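Side-chain contacts in motility-associated killing factor MakB (Vibrio cholerae serotype O1, PDB 6W1W), which is one component of a three-part cytotoxin resembling alpha-pore-forming toxins and probably takes part in making pores in target-cell membranes: residues Y223-T228 and K341-N346; S227-A232 and N350-Q355; N295-A300 and A308-L313. All blocks are in the same frame, centred on the assembly; numbering follows the deposited sequence. Where two conformers were deposited one is given.

Contact 1: residues Y223-T228 and K341-N346; sequences YSAYST and KPVLVN
Val343 turns its CA–CB bond from the strand toward the start of helix 225-230, and one of its two methyls, CG1, carries the contact. CB acts mainly as the branch point. From it CG1 runs to the helix, where it meets CB of Ala225 at 4.1 Å and, equally distant at 4.1 Å, the backbone N of Tyr226. A single methyl thus rests against both a side chain and the main chain of the first helical turn. The other branch, CG2, points toward strand 351-354, where the valine side chain packs on Ile352; its distance to CD1 of Tyr226 is a loose 4.6 Å.

The arrangement is helix-on-sheet packing. The short helix that follows strand 209-220 lies across one face of the four-stranded mixed sheet, and Ala225 also touches Ser195 and Leu218 on the two strands beyond. Closest approach of the backbones is 6.0 Å, between CA of Tyr226 and CA of Val343.

The helix start is fixed by Ser224, its N-cap, whose OG accepts from Ser227 N at 3.0 Å with an N-H...O angle of 152°. Tyr226, with CG anti to its backbone N (chi1 -180°), carries its ring past Val343 to strand 351-354, where OH makes a weak hydrogen bond to the carbonyl of Ile352.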
loop_
_atom_site.group_PDB
_atom_site.type_symbol
_atom_site.label_atom_id
_atom_site.label_comp_id
_atom_site.label_asym_id
_atom_site.label_seq_id
_atom_site.Cartn_x
_atom_site.Cartn_y
_atom_site.Cartn_z
ATOM N N TYR A 223 -9.188 5.350 18.148
ATOM C CA TYR A 223 -10.193 4.402 18.592
ATOM C C TYR A 223 -9.930 3.028 17.978
ATOM O O TYR A 223 -9.017 2.842 17.171
ATOM C CB TYR A 223 -11.592 4.907 18.248
ATOM C CG TYR A 223 -11.714 5.592 16.906
ATOM C CD1 TYR A 223 -11.461 6.952 16.770
ATOM C CD2 TYR A 223 -12.116 4.886 15.784
ATOM C CE1 TYR A 223 -11.588 7.582 15.549
ATOM C CE2 TYR A 223 -12.249 5.507 14.561
ATOM C CZ TYR A 223 -11.982 6.853 14.446
ATOM O OH TYR A 223 -12.112 7.470 13.221
ATOM N N SER A 224 -10.736 2.047 18.371
ATOM C CA SER A 224 -10.606 0.696 17.851
ATOM C C SER A 224 -11.372 0.555 16.541
ATOM O O SER A 224 -12.300 1.315 16.251
ATOM C CB SER A 224 -11.116 -0.334 18.863
ATOM O OG SER A 224 -12.526 -0.457 18.816
ATOM N N ALA A 225 -10.967 -0.437 15.743
ATOM C CA ALA A 225 -11.643 -0.674 14.475
ATOM C C ALA A 225 -13.064 -1.181 14.685
ATOM O O ALA A 225 -13.967 -0.818 13.922
ATOM C CB ALA A 225 -10.841 -1.657 13.629
ATOM N N TYR A 226 -13.283 -2.011 15.710
ATOM C CA TYR A 226 -14.642 -2.448 16.024
ATOM C C TYR A 226 -15.540 -1.260 16.348
ATOM O O TYR A 226 -16.698 -1.209 15.911
ATOM C CB TYR A 226 -14.630 -3.432 17.194
ATOM C CG TYR A 226 -15.999 -3.938 17.583
ATOM C CD1 TYR A 226 -16.637 -4.915 16.838
ATOM C CD2 TYR A 226 -16.652 -3.444 18.701
ATOM C CE1 TYR A 226 -17.894 -5.383 17.196
ATOM C CE2 TYR A 226 -17.910 -3.906 19.067
ATOM C CZ TYR A 226 -18.525 -4.875 18.313
ATOM O OH TYR A 226 -19.771 -5.338 18.671
ATOM N N SER A 227 -15.013 -0.285 17.097
ATOM C CA SER A 227 -15.822 0.855 17.524
ATOM C C SER A 227 -16.350 1.643 16.333
ATOM O O SER A 227 -17.520 2.040 16.310
ATOM C CB SER A 227 -15.008 1.767 18.446
ATOM O OG SER A 227 -14.934 1.253 19.764
ATOM N N THR A 228 -15.506 1.882 15.332
ATOM C CA THR A 228 -15.924 2.729 14.225
ATOM C C THR A 228 -16.849 1.990 13.266
ATOM O O THR A 228 -17.673 2.625 12.599
ATOM C CB THR A 228 -14.689 3.277 13.499
ATOM O OG1 THR A 228 -15.073 4.318 12.588
ATOM C CG2 THR A 228 -13.951 2.172 12.743
ATOM N N LYS A 341 -7.318 -5.211 17.326
ATOM C CA LYS A 341 -8.063 -6.461 17.344
ATOM C C LYS A 341 -8.836 -6.611 16.038
ATOM O O LYS A 341 -9.501 -5.661 15.605
ATOM C CB LYS A 341 -9.010 -6.506 18.539
ATOM C CG LYS A 341 -8.327 -6.272 19.881
ATOM C CD LYS A 341 -9.183 -6.773 21.032
ATOM C CE LYS A 341 -8.482 -6.600 22.371
ATOM N NZ LYS A 341 -9.247 -7.241 23.480
ATOM N N PRO A 342 -8.762 -7.761 15.376
ATOM C CA PRO A 342 -9.500 -7.939 14.122
ATOM C C PRO A 342 -10.993 -8.024 14.376
ATOM O O PRO A 342 -11.448 -8.396 15.458
ATOM C CB PRO A 342 -8.957 -9.261 13.577
ATOM C CG PRO A 342 -8.533 -10.007 14.803
ATOM C CD PRO A 342 -7.992 -8.962 15.741
ATOM N N VAL A 343 -11.762 -7.671 13.350
ATOM C CA VAL A 343 -13.218 -7.675 13.425
ATOM C C VAL A 343 -13.764 -8.394 12.197
ATOM O O VAL A 343 -13.331 -8.125 11.071
ATOM C CB VAL A 343 -13.784 -6.243 13.537
ATOM C CG1 VAL A 343 -12.726 -5.215 13.172
ATOM C CG2 VAL A 343 -15.018 -6.074 12.665
ATOM N N LEU A 344 -14.698 -9.320 12.417
ATOM C CA LEU A 344 -15.328 -10.083 11.346
ATOM C C LEU A 344 -16.713 -9.509 11.062
ATOM O O LEU A 344 -17.586 -9.518 11.938
ATOM C CB LEU A 344 -15.419 -11.564 11.719
ATOM C CG LEU A 344 -16.410 -12.443 10.946
ATOM C CD1 LEU A 344 -16.099 -12.477 9.457
ATOM C CD2 LEU A 344 -16.433 -13.853 11.514
ATOM N N VAL A 345 -16.917 -9.031 9.837
ATOM C CA VAL A 345 -18.211 -8.539 9.376
ATOM C C VAL A 345 -18.904 -9.702 8.668
ATOM O O VAL A 345 -18.698 -9.937 7.476
ATOM C CB VAL A 345 -18.063 -7.323 8.456
ATOM C CG1 VAL A 345 -19.425 -6.754 8.106
ATOM C CG2 VAL A 345 -17.191 -6.265 9.102
ATOM N N ASN A 346 -19.746 -10.425 9.402
ATOM C CA ASN A 346 -20.432 -11.609 8.887
ATOM C C ASN A 346 -21.753 -11.183 8.244
ATOM O O ASN A 346 -22.710 -10.845 8.948
ATOM C CB ASN A 346 -20.658 -12.605 10.024
ATOM C CG ASN A 346 -21.190 -13.948 9.548
ATOM O OD1 ASN A 346 -21.865 -14.044 8.523
ATOM N ND2 ASN A 346 -20.892 -15.000 10.311
#

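Contact 2: residues S227-A232 and N350-Q355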
loop_
_atom_site.group_PDB
_atom_site.type_symbol
_atom_site.label_atom_id
_atom_site.label_comp_id
_atom_site.label_asym_id
_atom_site.label_seq_id
_atom_site.Cartn_x
_atom_site.Cartn_y
_atom_site.Cartn_z
ATOM N N SER A 227 -15.013 -0.285 17.097
ATOM C CA SER A 227 -15.822 0.855 17.524
ATOM C C SER A 227 -16.350 1.643 16.333
ATOM O O SER A 227 -17.520 2.040 16.310
ATOM C CB SER A 227 -15.008 1.767 18.446
ATOM O OG SER A 227 -14.934 1.253 19.764
ATOM N N THR A 228 -15.506 1.882 15.332
ATOM C CA THR A 228 -15.924 2.729 14.225
ATOM C C THR A 228 -16.849 1.990 13.266
ATOM O O THR A 228 -17.673 2.625 12.599
ATOM C CB THR A 228 -14.689 3.277 13.499
ATOM O OG1 THR A 228 -15.073 4.318 12.588
ATOM C CG2 THR A 228 -13.951 2.172 12.743
ATOM N N ILE A 229 -16.750 0.661 13.201
ATOM C CA ILE A 229 -17.545 -0.104 12.242
ATOM C C ILE A 229 -18.942 -0.373 12.786
ATOM O O ILE A 229 -19.943 -0.140 12.100
ATOM C CB ILE A 229 -16.831 -1.419 11.866
ATOM C CG1 ILE A 229 -15.513 -1.141 11.143
ATOM C CG2 ILE A 229 -17.748 -2.302 11.011
ATOM C CD1 ILE A 229 -14.684 -2.401 10.860
ATOM N N SER A 230 -19.030 -0.888 14.017
ATOM C CA SER A 230 -20.333 -1.197 14.600
ATOM C C SER A 230 -21.189 0.055 14.764
ATOM O O SER A 230 -22.415 -0.013 14.639
ATOM C CB SER A 230 -20.154 -1.911 15.941
ATOM O OG SER A 230 -19.175 -1.272 16.736
ATOM N N SER A 231 -20.560 1.203 15.009
ATOM C CA SER A 231 -21.256 2.473 15.173
ATOM C C SER A 231 -21.455 3.228 13.864
ATOM O O SER A 231 -22.022 4.324 13.880
ATOM C CB SER A 231 -20.497 3.366 16.152
ATOM O OG SER A 231 -19.961 4.504 15.494
ATOM N N ALA A 232 -20.991 2.693 12.741
ATOM C CA ALA A 232 -21.246 3.309 11.446
ATOM C C ALA A 232 -22.610 2.846 10.951
ATOM O O ALA A 232 -22.861 1.638 10.857
ATOM C CB ALA A 232 -20.152 2.946 10.446
ATOM N N ASN A 350 -25.654 -10.651 9.570
ATOM C CA ASN A 350 -25.678 -9.230 9.926
ATOM C C ASN A 350 -24.959 -8.944 11.241
ATOM O O ASN A 350 -25.220 -7.927 11.885
ATOM C CB ASN A 350 -27.105 -8.683 9.983
ATOM C CG ASN A 350 -27.601 -8.203 8.633
ATOM O OD1 ASN A 350 -26.819 -8.025 7.695
ATOM N ND2 ASN A 350 -28.904 -7.972 8.533
ATOM N N THR A 351 -24.040 -9.817 11.641
ATOM C CA THR A 351 -23.319 -9.692 12.898
ATOM C C THR A 351 -21.936 -9.091 12.663
ATOM O O THR A 351 -21.342 -9.255 11.596
ATOM C CB THR A 351 -23.188 -11.056 13.582
ATOM O OG1 THR A 351 -22.606 -11.993 12.669
ATOM C CG2 THR A 351 -24.551 -11.569 13.986
ATOM N N ILE A 352 -21.432 -8.384 13.675
ATOM C CA ILE A 352 -20.120 -7.733 13.634
ATOM C C ILE A 352 -19.431 -8.058 14.954
ATOM O O ILE A 352 -19.720 -7.437 15.984
ATOM C CB ILE A 352 -20.214 -6.217 13.421
ATOM C CG1 ILE A 352 -20.850 -5.903 12.067
ATOM C CG2 ILE A 352 -18.844 -5.561 13.541
ATOM C CD1 ILE A 352 -20.988 -4.429 11.798
ATOM N N GLN A 353 -18.536 -9.041 14.941
ATOM C CA GLN A 353 -17.807 -9.447 16.130
ATOM C C GLN A 353 -16.421 -8.813 16.140
ATOM O O GLN A 353 -16.031 -8.078 15.230
ATOM C CB GLN A 353 -17.692 -10.970 16.214
ATOM C CG GLN A 353 -18.967 -11.686 16.603
ATOM C CD GLN A 353 -19.695 -12.265 15.407
ATOM O OE1 GLN A 353 -19.281 -12.078 14.259
ATOM N NE2 GLN A 353 -20.786 -12.978 15.670
ATOM N N GLU A 354 -15.668 -9.110 17.194
ATOM C CA GLU A 354 -14.274 -8.708 17.312
ATOM C C GLU A 354 -13.492 -9.902 17.837
ATOM O O GLU A 354 -13.792 -10.415 18.920
ATOM C CB GLU A 354 -14.113 -7.495 18.232
ATOM C CG GLU A 354 -12.685 -7.293 18.720
ATOM C CD GLU A 354 -12.511 -6.045 19.564
ATOM O OE1 GLU A 354 -12.531 -4.932 18.999
ATOM O OE2 GLU A 354 -12.350 -6.181 20.796
ATOM N N GLN A 355 -12.516 -10.359 17.062
ATOM C CA GLN A 355 -11.688 -11.488 17.469
ATOM C C GLN A 355 -10.378 -11.003 18.080
ATOM O O GLN A 355 -10.371 -10.375 19.140
ATOM C CB GLN A 355 -11.408 -12.418 16.280
ATOM C CG GLN A 355 -12.382 -13.589 16.146
ATOM C CD GLN A 355 -13.752 -13.170 15.642
ATOM O OE1 GLN A 355 -13.885 -12.189 14.911
ATOM N NE2 GLN A 355 -14.781 -13.919 16.030
#
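The apolar part of this contact comes down to two isoleucines, Ile229 on the helix and Ile352 on the last strand of the chain. Ile352 supplies the reach: its CG1 lies anti to the carbonyl carbon and the chain beyond is fully extended (chi2 179°), so that CD1 arrives at the helix end-on. There it meets CG2 of Ile229, the short branch, at 4.0 Å, and the two isoleucines come together at a slant. Ile229 also packs on Leu177 and Leu218. The same methyl of the strand residue reaches the helix backbone, CD1 of Ile352 standing 4.3 Å from CA of Ser230.

Helix 225-230 here covers the edge strand of the mixed sheet. Strand 351-354 is the returning arm of a C-terminal beta hairpin, entered through a G1 beta bulge in which Asn350 and Thr351 both face Asn346. Asn350 has the left-handed backbone conformation (phi 54°) expected at the first position of such a bulge. Leu239 of helix 233-245 adds a further apolar neighbour to Ile352.

Among the polar groups, the hydroxyl of Ser230 is bonded within the helix. Ser230 turns its OG back to the carbonyl of Tyr226, one turn earlier, satisfying the hydroxyl there and presenting carbon to the isoleucine. As the helix ends, Ala232 N donates to Ile229 O at 3.1 Å, whereas the bond from Ser231 N to Ser227 O is weak at 3.4 Å.

Contact 3: residues N295-A300 and A308-L313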
loop_
_atom_site.group_PDB
_atom_site.type_symbol
_atom_site.label_atom_id
_atom_site.label_comp_id
_atom_site.label_asym_id
_atom_site.label_seq_id
_atom_site.Cartn_x
_atom_site.Cartn_y
_atom_site.Cartn_z
ATOM N N ASN A 295 28.111 17.179 -6.802
ATOM C CA ASN A 295 28.973 17.171 -7.979
ATOM C C ASN A 295 29.536 18.559 -8.244
ATOM O O ASN A 295 30.747 18.722 -8.433
ATOM C CB ASN A 295 28.208 16.660 -9.204
ATOM C CG ASN A 295 28.175 15.141 -9.288
ATOM O OD1 ASN A 295 28.988 14.447 -8.670
ATOM N ND2 ASN A 295 27.234 14.615 -10.070
ATOM N N GLU A 296 28.672 19.578 -8.246
ATOM C CA GLU A 296 29.129 20.941 -8.504
ATOM C C GLU A 296 30.143 21.404 -7.467
ATOM O O GLU A 296 31.025 22.212 -7.779
ATOM C CB GLU A 296 27.937 21.900 -8.546
ATOM C CG GLU A 296 26.938 21.616 -9.660
ATOM C CD GLU A 296 27.536 21.756 -11.050
ATOM O OE1 GLU A 296 28.518 22.515 -11.212
ATOM O OE2 GLU A 296 27.021 21.104 -11.984
ATOM N N LEU A 297 30.047 20.904 -6.234
ATOM C CA LEU A 297 31.003 21.307 -5.210
ATOM C C LEU A 297 32.357 20.630 -5.409
ATOM O O LEU A 297 33.400 21.250 -5.178
ATOM C CB LEU A 297 30.445 21.013 -3.817
ATOM C CG LEU A 297 29.698 22.157 -3.120
ATOM C CD1 LEU A 297 30.601 23.375 -2.982
ATOM C CD2 LEU A 297 28.411 22.530 -3.845
ATOM N N ILE A 298 32.363 19.368 -5.841
ATOM C CA ILE A 298 33.630 18.682 -6.078
ATOM C C ILE A 298 34.378 19.324 -7.239
ATOM O O ILE A 298 35.590 19.562 -7.156
ATOM C CB ILE A 298 33.392 17.181 -6.321
ATOM C CG1 ILE A 298 32.842 16.521 -5.057
ATOM C CG2 ILE A 298 34.681 16.505 -6.756
ATOM C CD1 ILE A 298 32.487 15.059 -5.233
ATOM N N ASN A 299 33.669 19.629 -8.329
ATOM C CA ASN A 299 34.300 20.291 -9.467
ATOM C C ASN A 299 34.875 21.643 -9.066
ATOM O O ASN A 299 35.960 22.024 -9.521
ATOM C CB ASN A 299 33.295 20.462 -10.607
ATOM C CG ASN A 299 32.667 19.149 -11.037
ATOM O OD1 ASN A 299 32.833 18.117 -10.383
ATOM N ND2 ASN A 299 31.931 19.184 -12.142
ATOM N N ALA A 300 34.162 22.383 -8.214
ATOM C CA ALA A 300 34.652 23.687 -7.783
ATOM C C ALA A 300 35.871 23.548 -6.880
ATOM O O ALA A 300 36.786 24.377 -6.933
ATOM C CB ALA A 300 33.540 24.458 -7.074
ATOM N N ALA A 308 36.218 28.638 1.336
ATOM C CA ALA A 308 35.419 29.577 2.109
ATOM C C ALA A 308 34.290 30.160 1.275
ATOM O O ALA A 308 33.161 30.295 1.757
ATOM C CB ALA A 308 36.310 30.693 2.652
ATOM N N LEU A 309 34.569 30.504 0.020
ATOM C CA LEU A 309 33.615 31.204 -0.830
ATOM C C LEU A 309 32.534 30.295 -1.412
ATOM O O LEU A 309 31.796 30.731 -2.301
ATOM C CB LEU A 309 34.359 31.914 -1.960
ATOM C CG LEU A 309 35.150 33.155 -1.556
ATOM C CD1 LEU A 309 36.207 33.483 -2.595
ATOM C CD2 LEU A 309 34.201 34.321 -1.388
ATOM N N LEU A 310 32.412 29.058 -0.952
ATOM C CA LEU A 310 31.390 28.141 -1.452
ATOM C C LEU A 310 30.267 28.091 -0.422
ATOM O O LEU A 310 30.394 27.437 0.617
ATOM C CB LEU A 310 31.985 26.762 -1.713
ATOM C CG LEU A 310 33.146 26.731 -2.712
ATOM C CD1 LEU A 310 33.904 25.421 -2.611
ATOM C CD2 LEU A 310 32.647 26.961 -4.131
ATOM N N THR A 311 29.157 28.780 -0.715
ATOM C CA THR A 311 28.105 28.934 0.287
ATOM C C THR A 311 27.522 27.591 0.706
ATOM O O THR A 311 27.136 27.423 1.867
ATOM C CB THR A 311 26.989 29.850 -0.226
ATOM O OG1 THR A 311 26.271 29.191 -1.277
ATOM C CG2 THR A 311 27.559 31.172 -0.739
ATOM N N ASP A 312 27.455 26.626 -0.215
ATOM C CA ASP A 312 26.981 25.294 0.145
ATOM C C ASP A 312 27.869 24.633 1.189
ATOM O O ASP A 312 27.416 23.714 1.882
ATOM C CB ASP A 312 26.890 24.402 -1.097
ATOM C CG ASP A 312 25.547 24.515 -1.806
ATOM O OD1 ASP A 312 25.280 25.566 -2.424
ATOM O OD2 ASP A 312 24.761 23.547 -1.750
ATOM N N LEU A 313 29.121 25.072 1.314
ATOM C CA LEU A 313 30.029 24.496 2.296
ATOM C C LEU A 313 29.925 25.194 3.647
ATOM O O LEU A 313 30.043 24.541 4.691
ATOM C CB LEU A 313 31.468 24.552 1.771
ATOM C CG LEU A 313 32.382 23.409 2.225
ATOM C CD1 LEU A 313 31.766 22.064 1.861
ATOM C CD2 LEU A 313 33.779 23.551 1.632
#
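A reversal of the chain near one extremity of the elongated helical bundle brings these segments together: the last turns of helix 276-302 are met by the chain as it comes back through an eight-residue connection into the short helix 311-314. Leu297 and Ala300, three residues apart and therefore on the same side of the long helix, both direct their CA–CB bonds at the returning segment. Opposite them stand Leu310, the residue just before the short helix, and Asp312 in its first turn.

Leu297 fits between these two partners with one methyl for each. Its CD1 lies 3.9 Å from CB of Leu310 and also 3.9 Å from Leu310 CD1, the two leucine side chains lying alongside and pointing opposite ways. Its CD2 approaches the methylene of the aspartate, 3.7 Å from Asp312 CB, and here the aspartate stands roughly perpendicular to the leucine. Leu297 was modelled in two conformers, so these methyl positions describe one of the alternatives and are provisional.

Asp312 thereby offers its aliphatic part to the leucine while its carboxylate has a partner elsewhere: OD2 accepts a weak hydrogen bond from the backbone N of Met4, the first residue in the model, which brings the chain's amino-terminal end to this corner. Within the returning segment, Leu313 N donates to Leu310 O at 2.8 Å and closes the first turn. On the other helix, the carbonyl of Ala300 is met by the hydroxyls of Ser303 and Ser305 in the connection.

Leu310 places CG anti to its carbonyl carbon (chi1 -58°), and its two methyls part company: CD1 stays beside Leu297, while CD2 packs against CB of Ala300 at 4.0 Å.

In the fold
Contacts 1 and 2 are two neighbouring sections of one interface: helix 225-230 lies on the C-terminal hairpin, touching first one strand and then its partner, with centres 5 Å apart. Contact 1 is buried, whereas contact 2, over the edge strand, is only partly so. Contact 3 is a separate element on the opposite side of the chain's centre, its centre about 56 Å from that of contact 1, and is also partly buried. All three rest mainly on apolar carbon. The first two set branched strand side chains against a helix, which a weak tyrosine hydrogen bond also ties to the hairpin; the third pairs helix and returning turn and buries more surface, with leucine set against alanine.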